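Local coordinates for protein glycerol dehydratase (Clostridium butyricum, PDB 1R9D) that probably converts glycerol to 3-hydroxypropionaldehyde by removing water through glycyl-radical chemistry, without coenzyme B12, at residues G351-N356 with R379-T384; K103-A108 with S770-I775; I33-S38 with K56-N61; F602-D607 with C675-P680; P473-F478 with K492-Y497. All coordinates share one frame; numbering follows the deposited sequence.

How the contacts relate
From the N terminus, contact 3 comes first: it closes a short loop by packing helix 30-40 against the next helix, 47-61. Contact 2 then opens at 103-108 and closes only at 770-775, bringing an early loop to the start of the last helix. Contacts 1, 5 and 4 all nest inside that long loop, in series, and no two cross. Contact 1 joins the loop after strand 341-344 to the end of strand 375-380; contact 5 lays a loop on helix 484-516; contact 4 joins the loops before helices 607-624 and 680-687. None touches another: even contacts 4 and 5 have nearest atoms about 15 Å apart.

Contact 1 (G351-N356 with R379-T384); sequences GKDATN and RIWNKT
Asp-353 meets Trp-381 through CB, CG and OD1. Its CB lies at the edge of the indole, in the ring plane, 3.9 Å from Trp-381 CZ2. CG stands anti to the backbone N (chi1 -166°), 4.0 Å from Trp-381 NE1. Beyond it OD1, on its anti lone pair, accepts from Trp-381 NE1 at 3.0 Å, with a nearly straight N-H...O angle of 171°. With OD1 in the indole plane and the carboxylate plane only 11° from it, the two flat groups are nearly coplanar. The other oxygen, OD2, is held from its own side of the chain: Thr-355 OG1 donates to it at 2.6 Å, and Thr-355 N comes from above the carboxylate plane at 3.2 Å. Further along the indole, Gly-351 O approaches Trp-381 CH2 to 3.4 Å. One ring face is covered by the turn that follows, with Lys-383 N and Thr-384 N above its rim. The contact thus pairs an Asx turn, Asp-353 to Thr-355, with a type I beta turn, Trp-381 to Thr-384, at the end of strand 375-380, a strand of one five-stranded sheet, consistent with one half of the barrel known from pyruvate formate-lyase relatives.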
# COMPACT_ATOMS: atom_id res chain seq x y z
N GLY A 351 41.37 -10.52 -4.06
CA GLY A 351 42.05 -10.43 -5.33
C GLY A 351 42.99 -11.56 -5.69
O GLY A 351 43.98 -11.34 -6.40
N LYS A 352 42.70 -12.77 -5.21
CA LYS A 352 43.52 -13.94 -5.52
C LYS A 352 42.67 -14.91 -6.34
O LYS A 352 41.44 -14.89 -6.25
CB LYS A 352 43.97 -14.65 -4.24
CG LYS A 352 44.83 -13.81 -3.30
CD LYS A 352 45.52 -14.71 -2.30
CE LYS A 352 46.22 -13.91 -1.21
NZ LYS A 352 45.23 -13.23 -0.33
N ASP A 353 43.31 -15.75 -7.14
CA ASP A 353 42.57 -16.69 -7.97
C ASP A 353 41.73 -17.63 -7.12
O ASP A 353 42.17 -18.07 -6.05
CB ASP A 353 43.50 -17.51 -8.86
CG ASP A 353 42.75 -18.23 -9.94
OD1 ASP A 353 42.17 -17.55 -10.82
OD2 ASP A 353 42.71 -19.48 -9.92
N ALA A 354 40.53 -17.96 -7.59
CA ALA A 354 39.63 -18.83 -6.85
C ALA A 354 39.25 -20.13 -7.56
O ALA A 354 38.27 -20.77 -7.19
CB ALA A 354 38.36 -18.06 -6.49
N THR A 355 40.02 -20.53 -8.56
CA THR A 355 39.74 -21.78 -9.28
C THR A 355 39.84 -22.96 -8.31
O THR A 355 40.75 -23.01 -7.48
CB THR A 355 40.76 -22.03 -10.41
OG1 THR A 355 40.90 -20.85 -11.22
CG2 THR A 355 40.30 -23.17 -11.30
N ASN A 356 38.90 -23.90 -8.42
CA ASN A 356 38.94 -25.09 -7.57
C ASN A 356 38.42 -26.33 -8.29
O ASN A 356 38.00 -26.25 -9.45
CB ASN A 356 38.18 -24.86 -6.24
CG ASN A 356 36.69 -24.60 -6.44
OD1 ASN A 356 36.01 -25.34 -7.15
ND2 ASN A 356 36.19 -23.57 -5.78
N ARG A 379 34.70 -16.79 -15.49
CA ARG A 379 35.25 -15.46 -15.27
C ARG A 379 36.72 -15.53 -15.66
O ARG A 379 37.38 -16.53 -15.38
CB ARG A 379 35.11 -15.05 -13.80
CG ARG A 379 33.72 -14.55 -13.44
CD ARG A 379 33.60 -14.22 -11.96
NE ARG A 379 34.69 -13.36 -11.51
CZ ARG A 379 34.76 -12.82 -10.29
NH1 ARG A 379 33.79 -13.05 -9.41
NH2 ARG A 379 35.81 -12.08 -9.95
N ILE A 380 37.22 -14.48 -16.30
CA ILE A 380 38.60 -14.42 -16.74
C ILE A 380 39.23 -13.14 -16.21
O ILE A 380 38.59 -12.09 -16.23
CB ILE A 380 38.69 -14.40 -18.29
CG1 ILE A 380 38.06 -15.68 -18.87
CG2 ILE A 380 40.13 -14.24 -18.75
CD1 ILE A 380 38.78 -16.96 -18.47
N TRP A 381 40.46 -13.22 -15.71
CA TRP A 381 41.14 -12.03 -15.23
C TRP A 381 42.63 -12.13 -15.54
O TRP A 381 43.07 -13.13 -16.11
CB TRP A 381 40.89 -11.79 -13.73
CG TRP A 381 41.51 -12.77 -12.78
CD1 TRP A 381 41.24 -14.11 -12.68
CD2 TRP A 381 42.44 -12.46 -11.74
NE1 TRP A 381 41.95 -14.65 -11.63
CE2 TRP A 381 42.69 -13.66 -11.03
CE3 TRP A 381 43.08 -11.29 -11.33
CZ2 TRP A 381 43.56 -13.72 -9.94
CZ3 TRP A 381 43.95 -11.34 -10.24
CH2 TRP A 381 44.18 -12.55 -9.56
N ASN A 382 43.40 -11.10 -15.21
CA ASN A 382 44.83 -11.11 -15.51
C ASN A 382 45.60 -12.34 -15.05
O ASN A 382 46.54 -12.78 -15.73
CB ASN A 382 45.52 -9.86 -14.96
CG ASN A 382 45.27 -8.62 -15.82
OD1 ASN A 382 45.92 -7.59 -15.64
ND2 ASN A 382 44.32 -8.72 -16.74
N LYS A 383 45.22 -12.91 -13.91
CA LYS A 383 45.91 -14.07 -13.38
C LYS A 383 45.19 -15.41 -13.52
O LYS A 383 45.46 -16.34 -12.76
CB LYS A 383 46.27 -13.83 -11.91
CG LYS A 383 47.29 -12.71 -11.70
CD LYS A 383 47.63 -12.54 -10.23
CE LYS A 383 49.13 -12.60 -10.00
NZ LYS A 383 49.72 -13.91 -10.43
N THR A 384 44.28 -15.51 -14.48
CA THR A 384 43.58 -16.76 -14.72
C THR A 384 44.62 -17.82 -15.08
O THR A 384 45.48 -17.58 -15.92
CB THR A 384 42.60 -16.63 -15.91
OG1 THR A 384 41.53 -15.75 -15.55
CG2 THR A 384 42.03 -18.00 -16.30

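Contact 2 (K103-A108 with S770-I775); sequences KRTGDA and SLDKSI
The carbonyl of Ser-770 has Asp-107 N in its plane, a backbone hydrogen bond of 3.1 Å and the one direct polar bond between 103-108 and 770-775. Two other flat groups are held within their own segments. The guanidinium of Arg-104 takes Asp-107 O at its edge, in plane, through NH1 at 2.9 Å, a bond within the 103-108 loop. The carboxylate of Asp-772 is gripped at OD1 from both faces, by Ser-774 OG on one and Ser-774 N on the other, both on the anti side; this is the N-cap of helix 773-781. Between the segments Gly-106, with no side chain to intervene, brings its CA to 3.3 Å from Ser-770 O, so the two backbones are in direct contact. Asp-107 OD1 comes within 3.4 Å of the same Ser-770 O, but both are acceptors. A water bridges the segments beside this approach, donating to Asp-107 OD1 and accepting from Asp-772 N, each at 2.8 Å. Gly-335 N and Tyr-336 N also donate to the Asp-107 carboxylate: two successive backbone N-H groups bind it directly, and the water links it to a third, Asp-772 N. Such a set of donors would favour a charged carboxylate, and the backbone bond and this water together tie the early loop to the chain shortly after Gly-763, the predicted radical site.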
# COMPACT_ATOMS: atom_id res chain seq x y z
N LYS A 103 -0.38 -25.25 -31.58
CA LYS A 103 -0.24 -25.02 -33.01
C LYS A 103 0.99 -24.19 -33.38
O LYS A 103 1.21 -23.88 -34.54
CB LYS A 103 -1.51 -24.35 -33.56
CG LYS A 103 -2.75 -25.22 -33.38
CD LYS A 103 -4.02 -24.49 -33.75
CE LYS A 103 -5.24 -25.33 -33.39
NZ LYS A 103 -6.51 -24.60 -33.64
N ARG A 104 1.79 -23.84 -32.37
CA ARG A 104 3.01 -23.06 -32.60
C ARG A 104 4.06 -23.91 -33.30
O ARG A 104 4.03 -25.14 -33.21
CB ARG A 104 3.60 -22.58 -31.28
CG ARG A 104 2.73 -21.68 -30.44
CD ARG A 104 3.42 -21.45 -29.10
NE ARG A 104 2.82 -20.38 -28.32
CZ ARG A 104 3.30 -19.97 -27.15
NH1 ARG A 104 4.38 -20.54 -26.63
NH2 ARG A 104 2.70 -18.98 -26.49
N THR A 105 4.98 -23.26 -34.00
CA THR A 105 6.07 -23.97 -34.67
C THR A 105 7.06 -24.29 -33.57
O THR A 105 7.22 -25.44 -33.17
CB THR A 105 6.79 -23.09 -35.71
OG1 THR A 105 5.97 -21.97 -36.05
CG2 THR A 105 7.09 -23.89 -36.96
N GLY A 106 7.72 -23.24 -33.08
CA GLY A 106 8.68 -23.41 -32.00
C GLY A 106 8.02 -23.05 -30.69
O GLY A 106 6.96 -22.43 -30.68
N ASP A 107 8.64 -23.44 -29.58
CA ASP A 107 8.10 -23.16 -28.25
C ASP A 107 6.64 -23.58 -28.11
O ASP A 107 5.84 -22.86 -27.53
CB ASP A 107 8.24 -21.67 -27.91
CG ASP A 107 9.69 -21.26 -27.71
OD1 ASP A 107 10.38 -20.99 -28.71
OD2 ASP A 107 10.14 -21.21 -26.55
N ALA A 108 6.30 -24.74 -28.66
CA ALA A 108 4.93 -25.22 -28.58
C ALA A 108 4.68 -25.83 -27.21
O ALA A 108 5.58 -26.42 -26.60
CB ALA A 108 4.68 -26.26 -29.67
N SER A 770 13.79 -26.36 -31.32
CA SER A 770 12.72 -25.77 -30.52
C SER A 770 12.53 -24.30 -30.90
O SER A 770 11.56 -23.66 -30.50
CB SER A 770 13.02 -25.87 -29.02
OG SER A 770 14.05 -24.97 -28.63
N LEU A 771 13.48 -23.78 -31.68
CA LEU A 771 13.45 -22.38 -32.11
C LEU A 771 12.61 -22.13 -33.35
O LEU A 771 12.56 -22.96 -34.26
CB LEU A 771 14.87 -21.90 -32.40
CG LEU A 771 15.88 -21.89 -31.25
CD1 LEU A 771 17.28 -21.62 -31.82
CD2 LEU A 771 15.49 -20.81 -30.25
N ASP A 772 11.95 -20.97 -33.39
CA ASP A 772 11.15 -20.59 -34.55
C ASP A 772 12.12 -20.45 -35.72
O ASP A 772 13.28 -20.09 -35.53
CB ASP A 772 10.44 -19.26 -34.28
CG ASP A 772 9.56 -18.82 -35.42
OD1 ASP A 772 10.05 -18.10 -36.32
OD2 ASP A 772 8.36 -19.20 -35.43
N LYS A 773 11.66 -20.75 -36.93
CA LYS A 773 12.53 -20.67 -38.10
C LYS A 773 13.19 -19.31 -38.29
O LYS A 773 14.33 -19.22 -38.77
CB LYS A 773 11.75 -21.03 -39.37
CG LYS A 773 12.63 -21.11 -40.61
CD LYS A 773 11.82 -21.34 -41.88
CE LYS A 773 12.71 -21.34 -43.11
NZ LYS A 773 11.93 -21.55 -44.36
N SER A 774 12.49 -18.24 -37.91
CA SER A 774 13.03 -16.90 -38.06
C SER A 774 14.32 -16.72 -37.25
O SER A 774 15.24 -16.03 -37.68
CB SER A 774 12.00 -15.86 -37.62
OG SER A 774 11.67 -16.01 -36.24
N ILE A 775 14.37 -17.35 -36.08
CA ILE A 775 15.53 -17.27 -35.21
C ILE A 775 16.60 -18.24 -35.71
O ILE A 775 17.79 -17.94 -35.67
CB ILE A 775 15.14 -17.59 -33.75
CG1 ILE A 775 14.14 -16.55 -33.26
CG2 ILE A 775 16.38 -17.62 -32.86
CD1 ILE A 775 13.46 -16.90 -31.95
O HOH W 1 11.62 -19.69 -30.91

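Contact 3 (I33-S38 with K56-N61); sequences ILITES and KHILEN
His-57 and Glu-37 each send CG anti to the backbone N, His-57 with chi1 -166°, which sets both CG atoms on the side of the facing helix. There His-57 NE2 donates to Glu-37 OE1 at 2.7 Å and 176°, an almost straight bond with the oxygen in the ring plane. The carboxylate itself stands nearly perpendicular to the imidazole, and the donor reaches OE1 from above the carboxylate plane. At the same ring edge, CD2 of His-57 comes to 3.2 Å from Leu-34 O, a carbonyl already used by Ser-38 N in the helix. Helices 30-40 and 47-61 follow each other as a helical hairpin; the axes of 33-38 and 56-61 approach to 8.8 Å at 136°, well short of strictly antiparallel. Beside the polar pair the filling is aliphatic. Leu-34 points into the interface: its CB meets Ile-58 CG1 at 4.1 Å, while CD2 lies 3.8 Å from Asn-61 CB. Ile-58 CD1 in turn rests against Ile-35 CB. Asn-61 turns its amide back on its own helix, ND2 donating to His-57 O. On the outer face of each helix, Leu-59 packs on helices 197-230 and 260-277, and Thr-36 on helix 113-125.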
# COMPACT_ATOMS: atom_id res chain seq x y z
N ILE A 33 -4.74 -23.28 -9.67
CA ILE A 33 -5.93 -23.59 -8.87
C ILE A 33 -5.67 -23.34 -7.39
O ILE A 33 -6.50 -22.76 -6.69
CB ILE A 33 -6.37 -25.06 -9.09
CG1 ILE A 33 -7.19 -25.18 -10.38
CG2 ILE A 33 -7.23 -25.54 -7.93
CD1 ILE A 33 -6.50 -24.68 -11.63
N LEU A 34 -4.50 -23.77 -6.91
CA LEU A 34 -4.14 -23.61 -5.51
C LEU A 34 -3.96 -22.17 -5.03
O LEU A 34 -4.43 -21.81 -3.95
CB LEU A 34 -2.88 -24.42 -5.20
CG LEU A 34 -3.05 -25.94 -5.27
CD1 LEU A 34 -1.71 -26.62 -5.05
CD2 LEU A 34 -4.05 -26.40 -4.21
N ILE A 35 -3.28 -21.34 -5.81
CA ILE A 35 -3.09 -19.95 -5.39
C ILE A 35 -4.42 -19.21 -5.41
O ILE A 35 -4.66 -18.33 -4.58
CB ILE A 35 -2.05 -19.21 -6.29
CG1 ILE A 35 -1.66 -17.88 -5.63
CG2 ILE A 35 -2.62 -18.97 -7.68
CD1 ILE A 35 -0.48 -17.19 -6.28
N THR A 36 -5.30 -19.59 -6.33
CA THR A 36 -6.62 -18.97 -6.44
C THR A 36 -7.44 -19.31 -5.20
O THR A 36 -8.13 -18.46 -4.63
CB THR A 36 -7.37 -19.47 -7.70
OG1 THR A 36 -6.64 -19.07 -8.88
CG2 THR A 36 -8.78 -18.89 -7.77
N GLU A 37 -7.36 -20.57 -4.78
CA GLU A 37 -8.08 -21.04 -3.61
C GLU A 37 -7.59 -20.32 -2.35
O GLU A 37 -8.38 -19.92 -1.51
CB GLU A 37 -7.89 -22.56 -3.46
CG GLU A 37 -8.26 -23.12 -2.10
CD GLU A 37 -8.28 -24.64 -2.08
OE1 GLU A 37 -7.34 -25.27 -2.61
OE2 GLU A 37 -9.25 -25.21 -1.53
N SER A 38 -6.27 -20.16 -2.24
CA SER A 38 -5.70 -19.49 -1.08
C SER A 38 -6.10 -18.02 -1.01
O SER A 38 -6.56 -17.55 0.03
CB SER A 38 -4.17 -19.60 -1.09
OG SER A 38 -3.60 -18.99 0.06
N LYS A 56 2.44 -21.33 1.12
CA LYS A 56 2.20 -22.43 2.05
C LYS A 56 1.17 -23.41 1.47
O LYS A 56 1.40 -24.62 1.44
CB LYS A 56 1.69 -21.89 3.39
CG LYS A 56 1.30 -22.94 4.42
CD LYS A 56 0.82 -22.26 5.71
CE LYS A 56 0.61 -23.25 6.85
NZ LYS A 56 -0.53 -24.17 6.63
N HIS A 57 0.05 -22.87 0.99
CA HIS A 57 -1.02 -23.69 0.43
C HIS A 57 -0.56 -24.45 -0.82
O HIS A 57 -0.97 -25.59 -1.05
CB HIS A 57 -2.22 -22.82 0.08
CG HIS A 57 -3.47 -23.60 -0.19
ND1 HIS A 57 -4.03 -24.45 0.73
CD2 HIS A 57 -4.27 -23.64 -1.29
CE1 HIS A 57 -5.13 -24.99 0.22
NE2 HIS A 57 -5.30 -24.51 -1.00
N ILE A 58 0.28 -23.80 -1.62
CA ILE A 58 0.80 -24.43 -2.83
C ILE A 58 1.76 -25.57 -2.46
O ILE A 58 1.60 -26.70 -2.92
CB ILE A 58 1.57 -23.39 -3.69
CG1 ILE A 58 0.58 -22.37 -4.26
CG2 ILE A 58 2.33 -24.10 -4.80
CD1 ILE A 58 1.25 -21.19 -4.94
N LEU A 59 2.74 -25.27 -1.62
CA LEU A 59 3.72 -26.27 -1.21
C LEU A 59 3.14 -27.48 -0.49
O LEU A 59 3.68 -28.58 -0.58
CB LEU A 59 4.79 -25.63 -0.33
CG LEU A 59 5.74 -24.66 -1.04
CD1 LEU A 59 6.80 -24.18 -0.06
CD2 LEU A 59 6.40 -25.35 -2.22
N GLU A 60 2.03 -27.28 0.23
CA GLU A 60 1.42 -28.39 0.95
C GLU A 60 0.55 -29.28 0.06
O GLU A 60 0.36 -30.46 0.36
CB GLU A 60 0.57 -27.87 2.12
CG GLU A 60 1.35 -27.09 3.17
CD GLU A 60 0.47 -26.59 4.31
OE1 GLU A 60 -0.65 -26.11 4.03
OE2 GLU A 60 0.90 -26.66 5.48
N ASN A 61 0.05 -28.73 -1.04
CA ASN A 61 -0.85 -29.49 -1.91
C ASN A 61 -0.46 -29.73 -3.37
O ASN A 61 -1.14 -30.49 -4.07
CB ASN A 61 -2.23 -28.83 -1.87
CG ASN A 61 -2.79 -28.77 -0.46
OD1 ASN A 61 -3.23 -29.78 0.08
ND2 ASN A 61 -2.76 -27.58 0.14

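Contact 4 (F602-D607 with C675-P680); sequences FGNDID and CDVSGP
Asn-604 reaches across to 675-680 with its amide and is met by both Ser-678 and the backbone of Cys-675. CG lies anti to its own carbonyl carbon (chi1 -67°), and the amide beyond it bonds to the other loop. OD1 takes two donors: Ser-678 OG at 2.8 Å, tilted somewhat from the carbonyl plane, and Val-677 N at 3.1 Å, in that plane and on a lone pair. ND2 gives a hydrogen to Cys-675 O at 2.8 Å, with an N-H...O angle of 165° and the oxygen in the amide plane; it also donates to Lys-601 O, so both ends of the amide are doubly used. Cys-675 adds its CB, 4.3 Å from Phe-602 O. Beside this, a water accepts from Ser-678 N at 2.7 Å and donates to Gly-603 O and Gly-679 O, joining the two backbones a second time. The carboxylate of Asp-676 turns elsewhere, to Thr-783 and His-785 near the C terminus. An Asn amide that bonds to the C=O and N-H on either side of one residue, here Asp-676, imitates the N-H and C=O of a single residue in beta-type pairing, although neither segment is a strand; it joins the loops that lead into helices 607-624 and 680-687.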
# COMPACT_ATOMS: atom_id res chain seq x y z
N PHE A 602 30.82 -1.27 -39.23
CA PHE A 602 31.31 -1.61 -37.90
C PHE A 602 31.84 -3.05 -37.89
O PHE A 602 31.24 -3.95 -38.47
CB PHE A 602 30.15 -1.47 -36.91
CG PHE A 602 30.48 -1.85 -35.50
CD1 PHE A 602 31.38 -1.10 -34.75
CD2 PHE A 602 29.84 -2.93 -34.89
CE1 PHE A 602 31.64 -1.41 -33.42
CE2 PHE A 602 30.09 -3.26 -33.55
CZ PHE A 602 30.99 -2.49 -32.82
N GLY A 603 32.98 -3.26 -37.22
CA GLY A 603 33.53 -4.60 -37.14
C GLY A 603 34.75 -4.87 -38.01
O GLY A 603 35.16 -6.02 -38.16
N ASN A 604 35.32 -3.81 -38.59
CA ASN A 604 36.49 -3.93 -39.45
C ASN A 604 37.66 -3.08 -38.95
O ASN A 604 38.62 -2.82 -39.69
CB ASN A 604 36.13 -3.52 -40.88
CG ASN A 604 35.15 -4.49 -41.52
OD1 ASN A 604 35.53 -5.60 -41.89
ND2 ASN A 604 33.90 -4.07 -41.63
N ASP A 605 37.56 -2.64 -37.71
CA ASP A 605 38.58 -1.81 -37.07
C ASP A 605 38.77 -0.47 -37.78
O ASP A 605 39.88 0.06 -37.85
CB ASP A 605 39.91 -2.57 -37.01
CG ASP A 605 40.83 -2.06 -35.89
OD1 ASP A 605 40.42 -1.15 -35.13
OD2 ASP A 605 41.96 -2.59 -35.77
N ILE A 606 37.68 0.09 -38.31
CA ILE A 606 37.70 1.38 -38.99
C ILE A 606 37.17 2.41 -37.99
O ILE A 606 35.98 2.40 -37.68
CB ILE A 606 36.77 1.40 -40.23
CG1 ILE A 606 37.21 0.35 -41.25
CG2 ILE A 606 36.76 2.79 -40.86
CD1 ILE A 606 36.28 0.25 -42.45
N ASP A 607 38.04 3.29 -37.49
CA ASP A 607 37.62 4.27 -36.50
C ASP A 607 36.44 5.17 -36.86
O ASP A 607 35.60 5.47 -36.01
CB ASP A 607 38.80 5.17 -36.09
CG ASP A 607 39.82 4.45 -35.23
OD1 ASP A 607 39.44 3.48 -34.53
OD2 ASP A 607 40.99 4.86 -35.24
N CYS A 675 29.11 -8.11 -42.46
CA CYS A 675 29.79 -6.82 -42.48
C CYS A 675 31.23 -6.88 -42.00
O CYS A 675 32.05 -6.06 -42.40
CB CYS A 675 29.01 -5.81 -41.64
SG CYS A 675 27.50 -5.26 -42.46
N ASP A 676 31.53 -7.85 -41.13
CA ASP A 676 32.88 -8.01 -40.62
C ASP A 676 33.65 -8.95 -41.54
O ASP A 676 33.62 -10.17 -41.40
CB ASP A 676 32.85 -8.53 -39.16
CG ASP A 676 31.83 -9.65 -38.94
OD1 ASP A 676 30.81 -9.72 -39.67
OD2 ASP A 676 32.03 -10.44 -37.99
N VAL A 677 34.35 -8.35 -42.50
CA VAL A 677 35.11 -9.09 -43.50
C VAL A 677 36.62 -8.96 -43.35
O VAL A 677 37.38 -9.22 -44.30
CB VAL A 677 34.73 -8.61 -44.91
CG1 VAL A 677 33.24 -8.84 -45.15
CG2 VAL A 677 35.05 -7.12 -45.07
N SER A 678 37.07 -8.58 -42.16
CA SER A 678 38.50 -8.41 -41.92
C SER A 678 39.08 -9.36 -40.88
O SER A 678 40.18 -9.16 -40.39
CB SER A 678 38.77 -6.96 -41.51
OG SER A 678 38.19 -6.05 -42.43
N GLY A 679 38.34 -10.42 -40.57
CA GLY A 679 38.82 -11.38 -39.58
C GLY A 679 38.25 -11.14 -38.19
O GLY A 679 37.77 -10.04 -37.90
N PRO A 680 38.29 -12.14 -37.30
CA PRO A 680 37.76 -12.00 -35.94
C PRO A 680 38.52 -11.03 -35.03
O PRO A 680 37.92 -10.42 -34.15
CB PRO A 680 37.78 -13.43 -35.42
CG PRO A 680 38.95 -14.04 -36.13
CD PRO A 680 38.78 -13.51 -37.54
O HOH W 2 36.15 -8.36 -39.58

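Contact 5 (P473-F478 with K492-Y497); sequences PKTQNF and KAQMEY
Gln-494 NE2 donates to two atoms of the loop, Pro-473 O at 2.9 Å and Thr-475 OG1 at 3.2 Å. Both acceptors lie close to the plane of the amide, and the N-H...O angles are near 150°, so neither bond is quite straight. The Gln-494 chain is bent at chi2 (-63°), which turns CD back over the loop instead of letting the chain run straight out from the helix. Its OE1 lies 3.4 Å from Pro-473 CD, the amide and the proline ring sliding past each other in opposite directions. The same ring also touches Tyr-497: Pro-473 CG is 3.5 Å from the CB of that residue and 3.7 Å from its CG, at the base of the phenol ring, while the hydroxyl goes on to Glu-142. Toward the other end, Thr-475 CG2 meets Ala-493 CB at 3.5 Å. Gln-494 also packs on helix 453-461. Pro-473 O accepts a further, weak bond from Thr-475 N, closing an inverse gamma turn centred on Lys-474: one glutamine amide, with the proline and threonine packing beside it, joins the long helix 484-516 to this tight turn in the loop that leads into it.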
# COMPACT_ATOMS: atom_id res chain seq x y z
N PRO A 473 8.66 13.31 -30.58
CA PRO A 473 8.76 14.78 -30.61
C PRO A 473 8.84 15.23 -32.06
O PRO A 473 9.29 14.48 -32.93
CB PRO A 473 10.07 15.05 -29.87
CG PRO A 473 10.20 13.89 -28.95
CD PRO A 473 9.76 12.73 -29.81
N LYS A 474 8.39 16.45 -32.34
CA LYS A 474 8.47 16.94 -33.70
C LYS A 474 9.81 17.66 -33.84
O LYS A 474 9.90 18.87 -33.66
CB LYS A 474 7.33 17.90 -34.03
CG LYS A 474 7.19 18.14 -35.53
CD LYS A 474 6.06 19.09 -35.87
CE LYS A 474 5.97 19.30 -37.38
NZ LYS A 474 4.94 20.32 -37.74
N THR A 475 10.85 16.88 -34.12
CA THR A 475 12.18 17.43 -34.28
C THR A 475 12.35 18.04 -35.67
O THR A 475 11.51 17.84 -36.55
CB THR A 475 13.25 16.34 -34.05
OG1 THR A 475 12.86 15.15 -34.74
CG2 THR A 475 13.39 16.05 -32.56
N GLN A 476 13.43 18.78 -35.86
CA GLN A 476 13.71 19.43 -37.14
C GLN A 476 13.54 18.51 -38.35
O GLN A 476 14.00 17.37 -38.34
CB GLN A 476 15.13 19.99 -37.12
CG GLN A 476 15.66 20.44 -38.46
CD GLN A 476 17.06 20.98 -38.38
OE1 GLN A 476 17.93 20.39 -37.73
NE2 GLN A 476 17.31 22.10 -39.05
N ASN A 477 12.87 19.01 -39.38
CA ASN A 477 12.66 18.24 -40.60
C ASN A 477 14.01 17.85 -41.19
O ASN A 477 14.88 18.71 -41.39
CB ASN A 477 11.87 19.06 -41.63
CG ASN A 477 10.48 19.42 -41.15
OD1 ASN A 477 9.67 18.54 -40.84
ND2 ASN A 477 10.19 20.71 -41.09
N PHE A 478 14.18 16.57 -41.47
CA PHE A 478 15.43 16.06 -42.04
C PHE A 478 15.80 16.78 -43.34
O PHE A 478 16.98 17.05 -43.59
CB PHE A 478 15.30 14.56 -42.31
CG PHE A 478 16.57 13.92 -42.79
CD1 PHE A 478 16.54 12.94 -43.77
CD2 PHE A 478 17.80 14.28 -42.24
CE1 PHE A 478 17.71 12.32 -44.21
CE2 PHE A 478 18.98 13.68 -42.67
CZ PHE A 478 18.94 12.69 -43.66
N LYS A 492 19.21 12.60 -30.51
CA LYS A 492 19.21 12.67 -29.05
C LYS A 492 17.83 13.05 -28.50
O LYS A 492 17.42 12.55 -27.45
CB LYS A 492 20.26 13.68 -28.58
CG LYS A 492 20.34 13.86 -27.06
CD LYS A 492 21.61 14.60 -26.68
CE LYS A 492 21.67 14.96 -25.20
NZ LYS A 492 20.77 16.09 -24.86
N ALA A 493 17.12 13.92 -29.21
CA ALA A 493 15.79 14.36 -28.78
C ALA A 493 14.78 13.22 -28.85
O ALA A 493 13.91 13.10 -27.97
CB ALA A 493 15.32 15.53 -29.64
N GLN A 494 14.87 12.39 -29.88
CA GLN A 494 13.96 11.25 -30.01
C GLN A 494 14.30 10.24 -28.91
O GLN A 494 13.41 9.69 -28.26
CB GLN A 494 14.11 10.57 -31.37
CG GLN A 494 13.59 11.37 -32.56
CD GLN A 494 12.09 11.64 -32.50
OE1 GLN A 494 11.31 10.79 -32.06
NE2 GLN A 494 11.68 12.81 -32.97
N MET A 495 15.59 9.99 -28.72
CA MET A 495 16.06 9.04 -27.70
C MET A 495 15.55 9.46 -26.33
O MET A 495 15.03 8.64 -25.56
CB MET A 495 17.59 9.01 -27.69
CG MET A 495 18.20 7.89 -26.85
SD MET A 495 18.05 6.26 -27.62
CE MET A 495 19.36 6.34 -28.87
N GLU A 496 15.70 10.74 -26.01
CA GLU A 496 15.28 11.28 -24.73
C GLU A 496 13.81 11.04 -24.41
O GLU A 496 13.47 10.64 -23.29
CB GLU A 496 15.56 12.79 -24.69
CG GLU A 496 15.02 13.51 -23.47
CD GLU A 496 15.33 14.99 -23.50
OE1 GLU A 496 15.01 15.65 -24.53
OE2 GLU A 496 15.88 15.51 -22.51
N TYR A 497 12.95 11.27 -25.39
CA TYR A 497 11.52 11.10 -25.20
C TYR A 497 11.11 9.66 -24.90
O TYR A 497 10.40 9.40 -23.93
CB TYR A 497 10.76 11.58 -26.44
CG TYR A 497 9.25 11.48 -26.30
CD1 TYR A 497 8.54 12.43 -25.57
CD2 TYR A 497 8.54 10.42 -26.87
CE1 TYR A 497 7.16 12.34 -25.40
CE2 TYR A 497 7.15 10.31 -26.70
CZ TYR A 497 6.48 11.27 -25.97
OH TYR A 497 5.11 11.18 -25.78